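Local coordinates for IclR family transcriptional regulator (Brucella abortus, PDB 5WHM), which probably binds DNA through a helix-turn-helix domain and represses transcription, with a C-terminal domain of the kind that senses small effector molecules in IclR-type regulators, at residues Met129-Val134 / Val232-Gly237; Val158-Leu163 / Ile209-Arg214. All coordinates share one frame; numbering follows the deposited sequence.

Contact 1: Met129-Val134 / Val232-Gly237; sequences MVYLDV and VFNCGG. With ACY (acetic acid), chain J.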
HETATM    1  N   MSE C 129       5.525  11.969  -7.586  1.00 30.40           N
HETATM    2  CA  MSE C 129       4.810  11.053  -8.479  1.00 29.02           C
HETATM    3  C   MSE C 129       4.862   9.674  -7.848  1.00 28.97           C
HETATM    4  O   MSE C 129       5.918   9.243  -7.403  1.00 32.36           O
HETATM    5  CB  MSE C 129       5.453  11.040  -9.887  1.00 29.03           C
HETATM    6  CG  MSE C 129       5.400  12.397 -10.629  1.00 35.62           C
HETATM    7 SE   MSE C 129       3.600  13.176 -10.743  0.68 36.09          SE
HETATM    8  CE  MSE C 129       2.796  11.862 -11.928  1.00 28.56           C
ATOM      9  N   VAL C 130       3.716   8.997  -7.761  1.00 33.13           N
ATOM     10  CA  VAL C 130       3.600   7.679  -7.150  1.00 30.42           C
ATOM     11  C   VAL C 130       3.392   6.660  -8.266  1.00 26.67           C
ATOM     12  O   VAL C 130       2.441   6.775  -9.041  1.00 26.24           O
ATOM     13  CB  VAL C 130       2.414   7.634  -6.162  1.00 27.26           C
ATOM     14  CG1 VAL C 130       2.352   6.282  -5.461  1.00 27.31           C
ATOM     15  CG2 VAL C 130       2.520   8.796  -5.148  1.00 28.18           C
ATOM     16  N   TYR C 131       4.220   5.626  -8.297  1.00 27.00           N
ATOM     17  CA  TYR C 131       4.067   4.557  -9.294  1.00 26.89           C
ATOM     18  C   TYR C 131       2.858   3.658  -8.966  1.00 27.04           C
ATOM     19  O   TYR C 131       2.820   3.024  -7.904  1.00 27.14           O
ATOM     20  CB  TYR C 131       5.343   3.731  -9.319  1.00 27.87           C
ATOM     21  CG  TYR C 131       6.413   4.223 -10.292  1.00 28.36           C
ATOM     22  CD1 TYR C 131       6.347   5.480 -10.877  1.00 40.27           C
ATOM     23  CD2 TYR C 131       7.440   3.387 -10.663  1.00 38.05           C
ATOM     24  CE1 TYR C 131       7.321   5.901 -11.788  1.00 36.32           C
ATOM     25  CE2 TYR C 131       8.399   3.787 -11.559  1.00 40.88           C
ATOM     26  CZ  TYR C 131       8.347   5.043 -12.113  1.00 43.00           C
ATOM     27  OH  TYR C 131       9.334   5.387 -13.017  1.00 45.94           O
ATOM     28  N   LEU C 132       1.896   3.573  -9.889  1.00 27.76           N
ATOM     29  CA  LEU C 132       0.735   2.693  -9.752  1.00 29.70           C
ATOM     30  C   LEU C 132       0.959   1.331 -10.389  1.00 27.32           C
ATOM     31  O   LEU C 132       0.355   0.329  -9.953  1.00 28.21           O
ATOM     32  CB  LEU C 132      -0.491   3.343 -10.405  1.00 29.15           C
ATOM     33  CG  LEU C 132      -0.665   4.832 -10.081  1.00 35.42           C
ATOM     34  CD1 LEU C 132      -1.810   5.484 -10.890  1.00 30.96           C
ATOM     35  CD2 LEU C 132      -0.919   4.957  -8.575  1.00 37.74           C
ATOM     36  N   ASP C 133       1.814   1.275 -11.406  1.00 27.52           N
ATOM     37  CA  ASP C 133       2.086   0.042 -12.119  1.00 35.25           C
ATOM     38  C   ASP C 133       3.412   0.228 -12.851  1.00 30.31           C
ATOM     39  O   ASP C 133       3.779   1.354 -13.219  1.00 28.36           O
ATOM     40  CB  ASP C 133       0.955  -0.353 -13.094  1.00 28.95           C
ATOM     41  CG  ASP C 133       0.957  -1.857 -13.382  1.00 39.63           C
ATOM     42  OD1 ASP C 133       0.129  -2.346 -14.169  1.00 40.12           O
ATOM     43  OD2 ASP C 133       1.793  -2.580 -12.787  1.00 36.90           O
ATOM     44  N   VAL C 134       4.158  -0.862 -12.966  1.00 30.48           N
ATOM     45  CA  VAL C 134       5.466  -0.899 -13.614  1.00 31.49           C
ATOM     46  C   VAL C 134       5.559  -2.227 -14.339  1.00 33.33           C
ATOM     47  O   VAL C 134       5.269  -3.280 -13.758  1.00 34.38           O
ATOM     48  CB  VAL C 134       6.657  -0.801 -12.633  1.00 41.64           C
ATOM     49  CG1 VAL C 134       7.981  -0.704 -13.422  1.00 39.08           C
ATOM     50  CG2 VAL C 134       6.518   0.336 -11.688  1.00 42.01           C
ATOM     51  N   VAL C 232       0.225   9.528 -15.821  1.00 30.00           N
ATOM     52  CA  VAL C 232       1.400   9.783 -16.648  1.00 27.90           C
ATOM     53  C   VAL C 232       2.073   8.449 -16.907  1.00 26.98           C
ATOM     54  O   VAL C 232       2.227   7.641 -15.980  1.00 30.20           O
ATOM     55  CB  VAL C 232       2.393  10.761 -15.989  1.00 28.51           C
ATOM     56  CG1 VAL C 232       3.484  11.119 -17.006  1.00 29.70           C
ATOM     57  CG2 VAL C 232       1.682  12.015 -15.467  1.00 32.17           C
ATOM     58  N   PHE C 233       2.477   8.220 -18.162  1.00 26.84           N
ATOM     59  CA  PHE C 233       3.182   7.005 -18.543  1.00 33.06           C
ATOM     60  C   PHE C 233       4.611   7.346 -18.910  1.00 30.24           C
ATOM     61  O   PHE C 233       4.863   8.371 -19.550  1.00 31.65           O
ATOM     62  CB  PHE C 233       2.452   6.304 -19.693  1.00 27.68           C
ATOM     63  CG  PHE C 233       1.047   5.904 -19.330  1.00 30.03           C
ATOM     64  CD1 PHE C 233       0.004   6.837 -19.399  1.00 31.63           C
ATOM     65  CD2 PHE C 233       0.778   4.623 -18.830  1.00 30.89           C
ATOM     66  CE1 PHE C 233      -1.312   6.479 -18.983  1.00 32.01           C
ATOM     67  CE2 PHE C 233      -0.519   4.253 -18.444  1.00 30.42           C
ATOM     68  CZ  PHE C 233      -1.573   5.178 -18.537  1.00 30.80           C
ATOM     69  N   ASN C 234       5.565   6.536 -18.468  1.00 30.59           N
ATOM     70  CA  ASN C 234       6.938   6.824 -18.851  1.00 27.67           C
ATOM     71  C   ASN C 234       7.618   5.562 -19.357  1.00 33.50           C
ATOM     72  O   ASN C 234       7.097   4.444 -19.275  1.00 32.14           O
ATOM     73  CB  ASN C 234       7.766   7.465 -17.711  1.00 27.13           C
ATOM     74  CG  ASN C 234       8.119   6.484 -16.582  1.00 34.07           C
ATOM     75  OD1 ASN C 234       7.762   5.309 -16.611  1.00 39.09           O
ATOM     76  ND2 ASN C 234       8.836   6.983 -15.575  1.00 37.49           N
ATOM     77  N   CYS C 235       8.800   5.773 -19.917  1.00 34.26           N
ATOM     78  CA  CYS C 235       9.632   4.678 -20.382  1.00 32.80           C
ATOM     79  C   CYS C 235      11.052   5.166 -20.179  1.00 38.14           C
ATOM     80  O   CYS C 235      11.407   6.243 -20.673  1.00 35.27           O
ATOM     81  CB  CYS C 235       9.340   4.353 -21.842  1.00 35.54           C
ATOM     82  SG  CYS C 235      10.410   3.029 -22.501  1.00 39.38           S
ATOM     83  N   GLY C 236      11.848   4.421 -19.428  1.00 37.32           N
ATOM     84  CA  GLY C 236      13.132   4.973 -19.032  1.00 35.41           C
ATOM     85  C   GLY C 236      14.057   3.841 -18.664  1.00 42.00           C
ATOM     86  O   GLY C 236      13.644   2.685 -18.569  1.00 39.58           O
ATOM     87  N   GLY C 237      15.327   4.184 -18.477  1.00 45.02           N
ATOM     88  CA  GLY C 237      16.316   3.190 -18.143  1.00 42.24           C
ATOM     89  C   GLY C 237      17.726   3.726 -18.248  1.00 43.86           C
ATOM     90  O   GLY C 237      17.952   4.936 -18.283  1.00 39.61           O
TER
HETATM   91  C   ACY J 302      11.740   9.579 -14.853  1.00 38.54           C
HETATM   92  O   ACY J 302      10.529   9.659 -15.186  1.00 40.29           O
HETATM   93  OXT ACY J 302      12.585  10.501 -15.023  1.00 36.10           O
HETATM   94  CH3 ACY J 302      12.209   8.306 -14.206  1.00 35.90           C
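With CG lying between the backbone N and the carbonyl carbon (chi1 72°), Asn234 brings its amide up to the Tyr131 hydroxyl, while selenomethionine Met129, bent at both chi2 and chi3, sets its terminal methyl against Val232. The Asn234 amide and the Tyr131 ring are almost perpendicular, and ND2 donates a nearly straight hydrogen bond to the phenol oxygen, Asn234 ND2 to Tyr131 OH being 3.1 Å. That oxygen lies 8° out of the amide plane and the N-H...O angle is 168°, the geometry expected of an amide N-H donor. The same nitrogen also donates to a bound acetic acid molecule, with Asn234 ND2 3.2 Å from its atom O; two acceptors thus help to fix the rotation of the amide, and OD1 accepts a weak hydrogen bond from the backbone N of Ala120. Farther along the strands, Met129 CE meets Val232 CG2 at 3.7 Å, the two side chains crossing at about a right angle. Strand 118-125 runs between the two strands, so the contact is made by side chains over the sheet, beneath helix 157-165. This is the antiparallel sheet of the GAF-like IclR C-terminal domain, and the acetic acid, probably from the crystallisation liquor, lies in a pocket consistent with the effector site of such domains.

Contact 2: Val158-Leu163 / Ile209-Arg214; sequences VGRACL and IGEWHR. With ACY (acetic acid), chain J.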
ATOM      1  N   VAL C 158       8.287  11.885 -15.384  1.00 30.49           N
ATOM      2  CA  VAL C 158       6.881  11.732 -15.015  1.00 32.66           C
ATOM      3  C   VAL C 158       6.354  13.002 -14.355  1.00 33.54           C
ATOM      4  O   VAL C 158       5.232  13.430 -14.642  1.00 31.76           O
ATOM      5  CB  VAL C 158       6.658  10.501 -14.115  1.00 35.81           C
ATOM      6  CG1 VAL C 158       6.582   9.256 -14.966  1.00 39.69           C
ATOM      7  CG2 VAL C 158       7.743  10.371 -13.035  1.00 36.89           C
ATOM      8  N   GLY C 159       7.148  13.618 -13.470  1.00 34.37           N
ATOM      9  CA  GLY C 159       6.709  14.852 -12.818  1.00 35.51           C
ATOM     10  C   GLY C 159       6.539  16.009 -13.786  1.00 37.52           C
ATOM     11  O   GLY C 159       5.612  16.819 -13.651  1.00 35.66           O
ATOM     12  N   ARG C 160       7.450  16.122 -14.758  1.00 34.16           N
ATOM     13  CA  ARG C 160       7.387  17.194 -15.743  1.00 37.85           C
ATOM     14  C   ARG C 160       6.143  17.074 -16.612  1.00 40.76           C
ATOM     15  O   ARG C 160       5.445  18.064 -16.864  1.00 33.70           O
ATOM     16  CB  ARG C 160       8.654  17.166 -16.608  1.00 37.41           C
ATOM     17  CG  ARG C 160       9.878  17.663 -15.841  1.00 41.06           C
ATOM     18  CD  ARG C 160      11.188  17.239 -16.450  1.00 40.81           C
ATOM     19  NE  ARG C 160      12.308  17.924 -15.815  1.00 43.92           N
ATOM     20  CZ  ARG C 160      13.564  17.871 -16.251  1.00 44.53           C
ATOM     21  NH1 ARG C 160      13.868  17.152 -17.333  1.00 40.90           N
ATOM     22  NH2 ARG C 160      14.509  18.539 -15.606  1.00 45.37           N
ATOM     23  N   ALA C 161       5.856  15.864 -17.085  1.00 30.83           N
ATOM     24  CA  ALA C 161       4.666  15.656 -17.896  1.00 35.73           C
ATOM     25  C   ALA C 161       3.417  15.950 -17.086  1.00 33.01           C
ATOM     26  O   ALA C 161       2.441  16.488 -17.612  1.00 32.32           O
ATOM     27  CB  ALA C 161       4.628  14.207 -18.410  1.00 34.21           C
ATOM     28  N   CYS C 162       3.430  15.589 -15.798  1.00 31.80           N
ATOM     29  CA  CYS C 162       2.289  15.897 -14.941  1.00 33.77           C
ATOM     30  C   CYS C 162       2.103  17.403 -14.843  1.00 43.07           C
ATOM     31  O   CYS C 162       0.988  17.915 -15.003  1.00 35.95           O
ATOM     32  CB  CYS C 162       2.497  15.292 -13.562  1.00 32.77           C
ATOM     33  SG  CYS C 162       1.066  15.534 -12.440  1.00 42.42           S
ATOM     34  N   LEU C 163       3.205  18.134 -14.612  1.00 34.98           N
ATOM     35  CA  LEU C 163       3.110  19.590 -14.504  1.00 38.92           C
ATOM     36  C   LEU C 163       2.646  20.213 -15.807  1.00 40.73           C
ATOM     37  O   LEU C 163       1.916  21.213 -15.784  1.00 42.08           O
ATOM     38  CB  LEU C 163       4.449  20.188 -14.086  1.00 37.91           C
ATOM     39  CG  LEU C 163       4.798  20.022 -12.605  1.00 42.91           C
ATOM     40  CD1 LEU C 163       6.284  20.291 -12.361  1.00 45.22           C
ATOM     41  CD2 LEU C 163       3.919  20.905 -11.693  1.00 43.91           C
ATOM     42  N   ILE C 209      16.729  13.674 -19.191  1.00 39.42           N
ATOM     43  CA  ILE C 209      18.007  13.099 -19.620  1.00 42.73           C
ATOM     44  C   ILE C 209      18.989  13.269 -18.463  1.00 45.14           C
ATOM     45  O   ILE C 209      19.716  14.270 -18.364  1.00 46.30           O
ATOM     46  CB  ILE C 209      18.518  13.744 -20.907  1.00 42.74           C
ATOM     47  CG1 ILE C 209      17.465  13.643 -22.009  1.00 39.47           C
ATOM     48  CG2 ILE C 209      19.842  13.108 -21.335  1.00 44.87           C
ATOM     49  CD1 ILE C 209      16.996  12.220 -22.261  1.00 40.39           C
ATOM     50  N   GLY C 210      19.017  12.269 -17.581  1.00 48.24           N
ATOM     51  CA  GLY C 210      19.891  12.279 -16.416  1.00 50.54           C
ATOM     52  C   GLY C 210      19.587  13.352 -15.391  1.00 49.48           C
ATOM     53  O   GLY C 210      20.462  13.695 -14.588  1.00 52.43           O
ATOM     54  N   GLU C 211      18.375  13.895 -15.387  1.00 47.06           N
ATOM     55  CA  GLU C 211      18.048  15.006 -14.501  1.00 50.01           C
ATOM     56  C   GLU C 211      17.314  14.557 -13.238  1.00 51.82           C
ATOM     57  O   GLU C 211      16.972  15.393 -12.394  1.00 52.80           O
ATOM     58  CB  GLU C 211      17.234  16.050 -15.267  1.00 49.31           C
ATOM     59  CG  GLU C 211      18.031  16.682 -16.407  1.00 56.10           C
ATOM     60  CD  GLU C 211      17.153  17.409 -17.412  1.00 57.27           C
ATOM     61  OE1 GLU C 211      16.667  16.765 -18.393  1.00 56.79           O
ATOM     62  OE2 GLU C 211      16.948  18.618 -17.198  1.00 57.22           O
ATOM     63  N   TRP C 212      17.067  13.259 -13.092  1.00 50.15           N
ATOM     64  CA  TRP C 212      16.667  12.688 -11.819  1.00 50.46           C
ATOM     65  C   TRP C 212      17.821  11.907 -11.205  1.00 52.99           C
ATOM     66  O   TRP C 212      18.300  12.268 -10.128  1.00 53.86           O
ATOM     67  CB  TRP C 212      15.427  11.799 -11.981  1.00 49.27           C
ATOM     68  CG  TRP C 212      15.205  10.923 -10.756  1.00 48.67           C
ATOM     69  CD1 TRP C 212      14.959  11.337  -9.475  1.00 47.50           C
ATOM     70  CD2 TRP C 212      15.257   9.498 -10.714  1.00 48.09           C
ATOM     71  NE1 TRP C 212      14.838  10.252  -8.643  1.00 49.83           N
ATOM     72  CE2 TRP C 212      15.027   9.111  -9.377  1.00 52.13           C
ATOM     73  CE3 TRP C 212      15.471   8.507 -11.682  1.00 46.79           C
ATOM     74  CZ2 TRP C 212      14.993   7.774  -8.986  1.00 53.66           C
ATOM     75  CZ3 TRP C 212      15.438   7.186 -11.293  1.00 52.18           C
ATOM     76  CH2 TRP C 212      15.201   6.828  -9.955  1.00 52.97           C
ATOM     77  N   HIS C 213      18.294  10.859 -11.884  1.00 56.36           N
ATOM     78  CA  HIS C 213      19.541  10.167 -11.572  1.00 59.93           C
ATOM     79  C   HIS C 213      20.463  10.270 -12.778  1.00 61.48           C
ATOM     80  O   HIS C 213      20.011  10.140 -13.920  1.00 55.65           O
ATOM     81  CB  HIS C 213      19.308   8.693 -11.233  1.00 65.90           C
ATOM     82  CG  HIS C 213      18.892   8.445  -9.815  1.00 73.50           C
ATOM     83  ND1 HIS C 213      18.593   7.184  -9.339  1.00 76.19           N
ATOM     84  CD2 HIS C 213      18.725   9.290  -8.768  1.00 76.72           C
ATOM     85  CE1 HIS C 213      18.256   7.264  -8.063  1.00 76.65           C
ATOM     86  NE2 HIS C 213      18.331   8.530  -7.692  1.00 77.03           N
ATOM     87  N   ARG C 214      21.762  10.464 -12.512  1.00 71.72           N
ATOM     88  CA  ARG C 214      22.710  10.871 -13.551  1.00 78.75           C
ATOM     89  C   ARG C 214      22.717   9.925 -14.749  1.00 73.32           C
ATOM     90  O   ARG C 214      22.802  10.376 -15.897  1.00 73.35           O
ATOM     91  CB  ARG C 214      24.119  10.985 -12.959  1.00 90.03           C
ATOM     92  CG  ARG C 214      24.390  12.271 -12.166  1.00 99.26           C
ATOM     93  CD  ARG C 214      25.761  12.211 -11.482  1.00108.53           C
ATOM     94  NE  ARG C 214      26.166  13.469 -10.848  1.00114.37           N
ATOM     95  CZ  ARG C 214      25.850  13.823  -9.603  1.00115.98           C
ATOM     96  NH1 ARG C 214      25.105  13.026  -8.853  1.00114.30           N
ATOM     97  NH2 ARG C 214      26.272  14.982  -9.110  1.00118.87           N
TER
HETATM   98  C   ACY J 302      11.740   9.579 -14.853  1.00 38.54           C
HETATM   99  O   ACY J 302      10.529   9.659 -15.186  1.00 40.29           O
HETATM  100  OXT ACY J 302      12.585  10.501 -15.023  1.00 36.10           O
HETATM  101  CH3 ACY J 302      12.209   8.306 -14.206  1.00 35.90           C
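Helix 157-165 and the irregular loop that follows strand 206-209 keep their backbones well apart, and Arg160 CA and Glu211 CA, the nearest pair, are 11.0 Å from each other. A two-pronged salt bridge joins them. The Arg160 chain is extended from CG to NE and presents its guanidinium end-on: NH1 lies 3.0 Å from Glu211 OE1, and NH2 lies 2.9 Å from Glu211 OE2. Both are hydrogen bonds within the salt bridge, that from NH1 to OE1 being nearly straight (172°). Both oxygens sit close to the guanidinium plane, but the carboxylate is turned 69° against it, so each nitrogen comes from above the carboxylate rather than within its plane. Glu211 OE1 takes a second bond through its anti lone pair, from the backbone N of Ile209 at 3.2 Å, which ties the carboxylate back to its own loop. The guanidinium is also held by main-chain carbonyls, NH1 by Leu207 O and NE by Ala154 O, so the arginine joins three pieces of chain. Nearer the start of the helix, Val158 N donates a hydrogen bond to O of the acetic acid molecule at 3.2 Å, and Trp212 CE3 approaches its methyl. Arg160 packs on Leu193 and Ala196 of helix 186-203, Val158 and Trp212 both touch Leu151 of strand 150-152, and Ala161 rests on strands 216-225 and 229-238.

How the contacts relate
All four touching residues of contact 1 are buried, whereas contact 2 is partly buried, and their centres are 11 Å apart. Helix 157-165 joins them: its 158-163 segment belongs to contact 2 and packs on the strands of contact 1, with Met129 CG 3.5 Å from Gly159 CA and Val232 CG1 3.6 Å from Ala161 CB. Their chemistry follows their places. Over the sheet, apolar packing is joined by one neutral hydrogen bond; at the first turn of the helix, opposite charges hold the 209-214 loop. Both reach the same acetic acid molecule, which also bonds to Ser157 OG, so sheet, helix start and loop all border the place where it binds, consistent with a small-molecule pocket.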